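Local coordinates for protein probable thiosulfate sulfurtransferase (Thermus thermophilus, PDB 2EG4) that probably transfers sulfur from thiosulfate to cyanide, as rhodanese-family enzymes do, and binds a zinc ion, at residues Leu117-Ala129 and Phe201-Leu215. Residues are numbered along the deposited sequence; the frame is centred on the assembly and turned at random.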
loop_
_atom_site.group_PDB
_atom_site.type_symbol
_atom_site.label_atom_id
_atom_site.label_comp_id
_atom_site.label_asym_id
_atom_site.label_seq_id
_atom_site.Cartn_x
_atom_site.Cartn_y
_atom_site.Cartn_z
ATOM N N LEU A 117 -10.030 -11.291 -1.926
ATOM C CA LEU A 117 -9.165 -10.406 -2.705
ATOM C C LEU A 117 -9.832 -9.443 -3.654
ATOM O O LEU A 117 -10.661 -9.821 -4.481
ATOM C CB LEU A 117 -8.144 -11.191 -3.527
ATOM C CG LEU A 117 -6.908 -11.802 -2.874
ATOM C CD1 LEU A 117 -5.904 -12.122 -3.986
ATOM C CD2 LEU A 117 -6.276 -10.846 -1.869
ATOM N N ARG A 118 -9.421 -8.190 -3.559
ATOM C CA ARG A 118 -9.932 -7.160 -4.442
ATOM C C ARG A 118 -8.918 -7.090 -5.584
ATOM O O ARG A 118 -8.073 -6.204 -5.610
ATOM C CB ARG A 118 -10.000 -5.834 -3.685
ATOM C CG ARG A 118 -11.199 -4.993 -4.048
ATOM C CD ARG A 118 -11.293 -3.742 -3.191
ATOM N NE ARG A 118 -11.537 -4.033 -1.783
ATOM C CZ ARG A 118 -12.316 -3.292 -1.001
ATOM N NH1 ARG A 118 -12.922 -2.220 -1.500
ATOM N NH2 ARG A 118 -12.496 -3.620 0.271
ATOM N N ARG A 119 -8.989 -8.036 -6.528
ATOM C CA ARG A 119 -8.035 -8.067 -7.632
ATOM C C ARG A 119 -7.981 -6.756 -8.389
ATOM O O ARG A 119 -6.955 -6.417 -8.972
ATOM C CB ARG A 119 -8.356 -9.200 -8.625
ATOM C CG ARG A 119 -7.855 -10.577 -8.208
ATOM C CD ARG A 119 -6.327 -10.636 -8.140
ATOM N NE ARG A 119 -5.684 -10.473 -9.448
ATOM C CZ ARG A 119 -5.698 -11.382 -10.420
ATOM N NH1 ARG A 119 -6.321 -12.541 -10.247
ATOM N NH2 ARG A 119 -5.092 -11.126 -11.571
ATOM N N ASP A 120 -9.088 -6.018 -8.374
ATOM C CA ASP A 120 -9.142 -4.742 -9.082
ATOM C C ASP A 120 -8.156 -3.701 -8.545
ATOM O O ASP A 120 -7.772 -2.763 -9.251
ATOM C CB ASP A 120 -10.580 -4.175 -9.077
ATOM C CG ASP A 120 -11.220 -4.158 -7.697
ATOM O OD1 ASP A 120 -11.431 -5.252 -7.122
ATOM O OD2 ASP A 120 -11.530 -3.054 -7.186
ATOM N N TRP A 121 -7.744 -3.863 -7.295
ATOM C CA TRP A 121 -6.792 -2.930 -6.685
ATOM C C TRP A 121 -5.346 -3.240 -7.061
ATOM O O TRP A 121 -4.447 -2.416 -6.927
ATOM C CB TRP A 121 -6.882 -3.045 -5.164
ATOM C CG TRP A 121 -7.940 -2.215 -4.527
ATOM C CD1 TRP A 121 -9.132 -1.833 -5.076
ATOM C CD2 TRP A 121 -7.896 -1.645 -3.211
ATOM N NE1 TRP A 121 -9.834 -1.049 -4.178
ATOM C CE2 TRP A 121 -9.096 -0.919 -3.028
ATOM C CE3 TRP A 121 -6.954 -1.680 -2.168
ATOM C CZ2 TRP A 121 -9.383 -0.227 -1.841
ATOM C CZ3 TRP A 121 -7.231 -0.999 -0.991
ATOM C CH2 TRP A 121 -8.442 -0.277 -0.835
ATOM N N LEU A 122 -5.140 -4.454 -7.531
ATOM C CA LEU A 122 -3.808 -4.950 -7.800
ATOM C C LEU A 122 -3.364 -5.141 -9.239
ATOM O O LEU A 122 -4.179 -5.320 -10.128
ATOM C CB LEU A 122 -3.707 -6.308 -7.094
ATOM C CG LEU A 122 -2.497 -7.222 -7.230
ATOM C CD1 LEU A 122 -1.357 -6.660 -6.410
ATOM C CD2 LEU A 122 -2.871 -8.637 -6.752
ATOM N N LEU A 123 -2.054 -5.093 -9.425
ATOM C CA LEU A 123 -1.417 -5.442 -10.690
ATOM C C LEU A 123 -0.417 -6.578 -10.381
ATOM O O LEU A 123 0.436 -6.448 -9.506
ATOM C CB LEU A 123 -0.594 -4.295 -11.268
ATOM C CG LEU A 123 -1.344 -3.154 -11.926
ATOM C CD1 LEU A 123 -0.317 -2.129 -12.385
ATOM C CD2 LEU A 123 -2.175 -3.669 -13.093
ATOM N N THR A 124 -0.515 -7.683 -11.108
ATOM C CA THR A 124 0.453 -8.755 -10.962
ATOM C C THR A 124 1.524 -8.334 -11.978
ATOM O O THR A 124 1.291 -7.390 -12.749
ATOM C CB THR A 124 -0.114 -10.102 -11.430
ATOM O OG1 THR A 124 -0.589 -9.954 -12.773
ATOM C CG2 THR A 124 -1.271 -10.558 -10.533
ATOM N N ALA A 125 2.656 -9.033 -12.009
ATOM C CA ALA A 125 3.739 -8.709 -12.946
ATOM C C ALA A 125 3.229 -8.781 -14.367
ATOM O O ALA A 125 3.523 -7.916 -15.188
ATOM C CB ALA A 125 4.903 -9.667 -12.789
ATOM N N ASP A 126 2.473 -9.826 -14.663
ATOM C CA ASP A 126 1.930 -9.963 -16.012
ATOM C C ASP A 126 1.020 -8.806 -16.397
ATOM O O ASP A 126 1.041 -8.327 -17.544
ATOM C CB ASP A 126 1.179 -11.280 -16.125
ATOM C CG ASP A 126 2.070 -12.390 -16.590
ATOM O OD1 ASP A 126 2.026 -12.698 -17.804
ATOM O OD2 ASP A 126 2.832 -12.926 -15.754
ATOM N N GLU A 127 0.224 -8.336 -15.441
ATOM C CA GLU A 127 -0.683 -7.236 -15.718
ATOM C C GLU A 127 0.114 -5.943 -15.859
ATOM O O GLU A 127 -0.191 -5.109 -16.708
ATOM C CB GLU A 127 -1.731 -7.119 -14.608
ATOM C CG GLU A 127 -2.714 -8.297 -14.628
ATOM C CD GLU A 127 -3.483 -8.465 -13.331
ATOM O OE1 GLU A 127 -3.074 -7.868 -12.311
ATOM O OE2 GLU A 127 -4.477 -9.214 -13.335
ATOM N N ALA A 128 1.153 -5.789 -15.047
ATOM C CA ALA A 128 1.975 -4.586 -15.129
ATOM C C ALA A 128 2.684 -4.532 -16.481
ATOM O O ALA A 128 2.754 -3.466 -17.105
ATOM C CB ALA A 128 3.001 -4.562 -13.996
ATOM N N ALA A 129 3.184 -5.684 -16.927
ATOM C CA ALA A 129 3.908 -5.801 -18.194
ATOM C C ALA A 129 3.082 -5.384 -19.403
ATOM O O ALA A 129 3.629 -4.975 -20.428
ATOM C CB ALA A 129 4.363 -7.231 -18.384
ATOM N N PHE A 201 -1.225 5.246 -4.971
ATOM C CA PHE A 201 -2.467 4.533 -5.226
ATOM C C PHE A 201 -3.608 5.262 -4.523
ATOM O O PHE A 201 -4.586 5.643 -5.159
ATOM C CB PHE A 201 -2.349 3.079 -4.717
ATOM C CG PHE A 201 -3.655 2.314 -4.681
ATOM C CD1 PHE A 201 -4.109 1.614 -5.794
ATOM C CD2 PHE A 201 -4.404 2.262 -3.513
ATOM C CE1 PHE A 201 -5.283 0.868 -5.750
ATOM C CE2 PHE A 201 -5.598 1.516 -3.454
ATOM C CZ PHE A 201 -6.033 0.817 -4.580
ATOM N N PHE A 202 -3.483 5.473 -3.213
ATOM C CA PHE A 202 -4.536 6.166 -2.472
ATOM C C PHE A 202 -4.759 7.620 -2.872
ATOM O O PHE A 202 -5.907 8.084 -2.897
ATOM C CB PHE A 202 -4.276 6.064 -0.966
ATOM C CG PHE A 202 -4.569 4.715 -0.418
ATOM C CD1 PHE A 202 -5.878 4.234 -0.406
ATOM C CD2 PHE A 202 -3.540 3.894 0.036
ATOM C CE1 PHE A 202 -6.162 2.956 0.045
ATOM C CE2 PHE A 202 -3.810 2.614 0.489
ATOM C CZ PHE A 202 -5.124 2.138 0.495
ATOM N N VAL A 203 -3.685 8.334 -3.187
ATOM C CA VAL A 203 -3.809 9.725 -3.595
ATOM C C VAL A 203 -4.559 9.794 -4.916
ATOM O O VAL A 203 -5.537 10.541 -5.052
ATOM C CB VAL A 203 -2.430 10.391 -3.798
ATOM C CG1 VAL A 203 -2.607 11.791 -4.436
ATOM C CG2 VAL A 203 -1.715 10.511 -2.461
ATOM N N LEU A 204 -4.106 9.003 -5.889
ATOM C CA LEU A 204 -4.739 9.009 -7.199
ATOM C C LEU A 204 -6.208 8.613 -7.111
ATOM O O LEU A 204 -7.059 9.228 -7.759
ATOM C CB LEU A 204 -3.998 8.073 -8.162
ATOM C CG LEU A 204 -2.636 8.567 -8.653
ATOM C CD1 LEU A 204 -1.963 7.513 -9.510
ATOM C CD2 LEU A 204 -2.825 9.850 -9.468
ATOM N N ARG A 205 -6.510 7.584 -6.325
ATOM C CA ARG A 205 -7.888 7.133 -6.178
ATOM C C ARG A 205 -8.764 8.242 -5.610
ATOM O O ARG A 205 -9.920 8.407 -6.027
ATOM C CB ARG A 205 -7.952 5.880 -5.288
ATOM C CG ARG A 205 -7.465 4.627 -6.013
ATOM C CD ARG A 205 -8.548 3.577 -6.138
ATOM N NE ARG A 205 -8.233 2.593 -7.174
ATOM C CZ ARG A 205 -9.032 1.590 -7.523
ATOM N NH1 ARG A 205 -10.207 1.429 -6.914
ATOM N NH2 ARG A 205 -8.659 0.745 -8.476
ATOM N N SER A 206 -8.217 9.016 -4.678
ATOM C CA SER A 206 -8.989 10.101 -4.085
ATOM C C SER A 206 -9.249 11.199 -5.113
ATOM O O SER A 206 -10.167 12.003 -4.939
ATOM C CB SER A 206 -8.269 10.698 -2.878
ATOM O OG SER A 206 -7.175 11.511 -3.266
ATOM N N LEU A 207 -8.445 11.245 -6.173
ATOM C CA LEU A 207 -8.635 12.254 -7.211
ATOM C C LEU A 207 -9.466 11.693 -8.356
ATOM O O LEU A 207 -9.642 12.348 -9.382
ATOM C CB LEU A 207 -7.288 12.765 -7.726
ATOM C CG LEU A 207 -6.466 13.543 -6.688
ATOM C CD1 LEU A 207 -5.051 13.774 -7.199
ATOM C CD2 LEU A 207 -7.167 14.873 -6.366
ATOM N N GLY A 208 -9.959 10.469 -8.182
ATOM C CA GLY A 208 -10.803 9.861 -9.195
ATOM C C GLY A 208 -10.132 9.010 -10.255
ATOM O O GLY A 208 -10.808 8.499 -11.153
ATOM N N VAL A 209 -8.815 8.860 -10.158
ATOM C CA VAL A 209 -8.057 8.056 -11.115
ATOM C C VAL A 209 -8.112 6.577 -10.733
ATOM O O VAL A 209 -8.008 6.232 -9.562
ATOM C CB VAL A 209 -6.587 8.518 -11.155
ATOM C CG1 VAL A 209 -5.741 7.516 -11.921
ATOM C CG2 VAL A 209 -6.504 9.900 -11.798
ATOM N N ARG A 210 -8.290 5.706 -11.723
ATOM C CA ARG A 210 -8.354 4.277 -11.452
ATOM C C ARG A 210 -6.944 3.697 -11.345
ATOM O O ARG A 210 -6.447 2.991 -12.241
ATOM C CB ARG A 210 -9.163 3.577 -12.545
ATOM C CG ARG A 210 -10.652 3.961 -12.507
ATOM C CD ARG A 210 -11.428 3.405 -13.696
ATOM N NE ARG A 210 -12.795 3.921 -13.731
ATOM C CZ ARG A 210 -13.544 3.977 -14.831
ATOM N NH1 ARG A 210 -13.059 3.547 -15.990
ATOM N NH2 ARG A 210 -14.772 4.478 -14.778
ATOM N N ALA A 211 -6.294 4.008 -10.236
ATOM C CA ALA A 211 -4.940 3.519 -10.000
ATOM C C ALA A 211 -4.943 2.076 -9.462
ATOM O O ALA A 211 -5.802 1.697 -8.678
ATOM C CB ALA A 211 -4.227 4.441 -9.021
ATOM N N ARG A 212 -3.976 1.280 -9.911
ATOM C CA ARG A 212 -3.835 -0.119 -9.488
ATOM C C ARG A 212 -2.376 -0.252 -9.095
ATOM O O ARG A 212 -1.495 0.250 -9.790
ATOM C CB ARG A 212 -4.126 -1.076 -10.640
ATOM C CG ARG A 212 -5.546 -1.046 -11.152
ATOM C CD ARG A 212 -5.623 -1.902 -12.406
ATOM N NE ARG A 212 -5.302 -3.295 -12.118
ATOM C CZ ARG A 212 -5.176 -4.241 -13.044
ATOM N NH1 ARG A 212 -5.340 -3.945 -14.327
ATOM N NH2 ARG A 212 -4.894 -5.488 -12.686
ATOM N N ASN A 213 -2.122 -0.958 -7.996
ATOM C CA ASN A 213 -0.783 -1.087 -7.424
ATOM C C ASN A 213 -0.074 -2.388 -7.768
ATOM O O ASN A 213 -0.591 -3.460 -7.481
ATOM C CB ASN A 213 -0.930 -0.964 -5.885
ATOM C CG ASN A 213 0.402 -0.760 -5.140
ATOM O OD1 ASN A 213 0.487 -0.986 -3.910
ATOM N ND2 ASN A 213 1.404 -0.306 -5.832
ATOM N N TYR A 214 1.109 -2.279 -8.367
ATOM C CA TYR A 214 1.916 -3.448 -8.717
ATOM C C TYR A 214 2.673 -3.775 -7.444
ATOM O O TYR A 214 3.809 -3.349 -7.243
ATOM C CB TYR A 214 2.911 -3.137 -9.848
ATOM C CG TYR A 214 3.851 -4.297 -10.155
ATOM C CD1 TYR A 214 3.505 -5.607 -9.827
ATOM C CD2 TYR A 214 5.093 -4.072 -10.737
ATOM C CE1 TYR A 214 4.395 -6.666 -10.060
ATOM C CE2 TYR A 214 5.974 -5.108 -10.983
ATOM C CZ TYR A 214 5.619 -6.409 -10.631
ATOM O OH TYR A 214 6.511 -7.428 -10.835
ATOM N N LEU A 215 2.022 -4.567 -6.594
ATOM C CA LEU A 215 2.586 -4.924 -5.302
ATOM C C LEU A 215 3.943 -5.622 -5.382
ATOM O O LEU A 215 4.833 -5.314 -4.593
ATOM C CB LEU A 215 1.564 -5.762 -4.536
ATOM C CG LEU A 215 1.895 -6.105 -3.092
ATOM C CD1 LEU A 215 2.182 -4.833 -2.278
ATOM C CD2 LEU A 215 0.730 -6.878 -2.522
HETATM O O HOH W 1 -11.402 -0.830 -8.750
HETATM O O HOH W 2 -9.400 -1.287 -10.571
#
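L122 and N213 form a single parallel bridge, in which W121 O accepts from N213 N at 2.9 Å and N213 O lies 2.9 Å from its donor, L123 N. From R212 the side chain extends to 117-129, where a bend at chi3 (63°) turns its guanidinium so that NH2 meets L122 O at 2.7 Å, within the carbonyl plane, with NE adding a weak second bond. The same NH2 makes a salt bridge to E127 OE1 at 3.0 Å, the carboxylate plane steeply inclined (67°) to the guanidinium. E127 is shared further: OE2 pairs with R119, while OE1 takes T124 N and T124 OG1 accepts from E127 N, a capping box on helix 125-129. In this rhodanese-like domain the bridge adds a backbone pairing along the outer edge of the parallel sheet, where strand 210-213 pairs with 186-190 on its other side. A methionine in place of R212 would probably leave E127 without its cross-segment charge partner and L122 O without its side-chain donors. W121 lies between F201 CZ, 3.4 Å from CD2 over one face, and R118 CD over the opposite face. R205 grips A211 O with NE and NH2, and water 1 joins its NH1 to D120 OD2. At the far end A128 CB sits over the Y214 ring, 4.1 Å from its centroid, while Y214 OH bonds to E220.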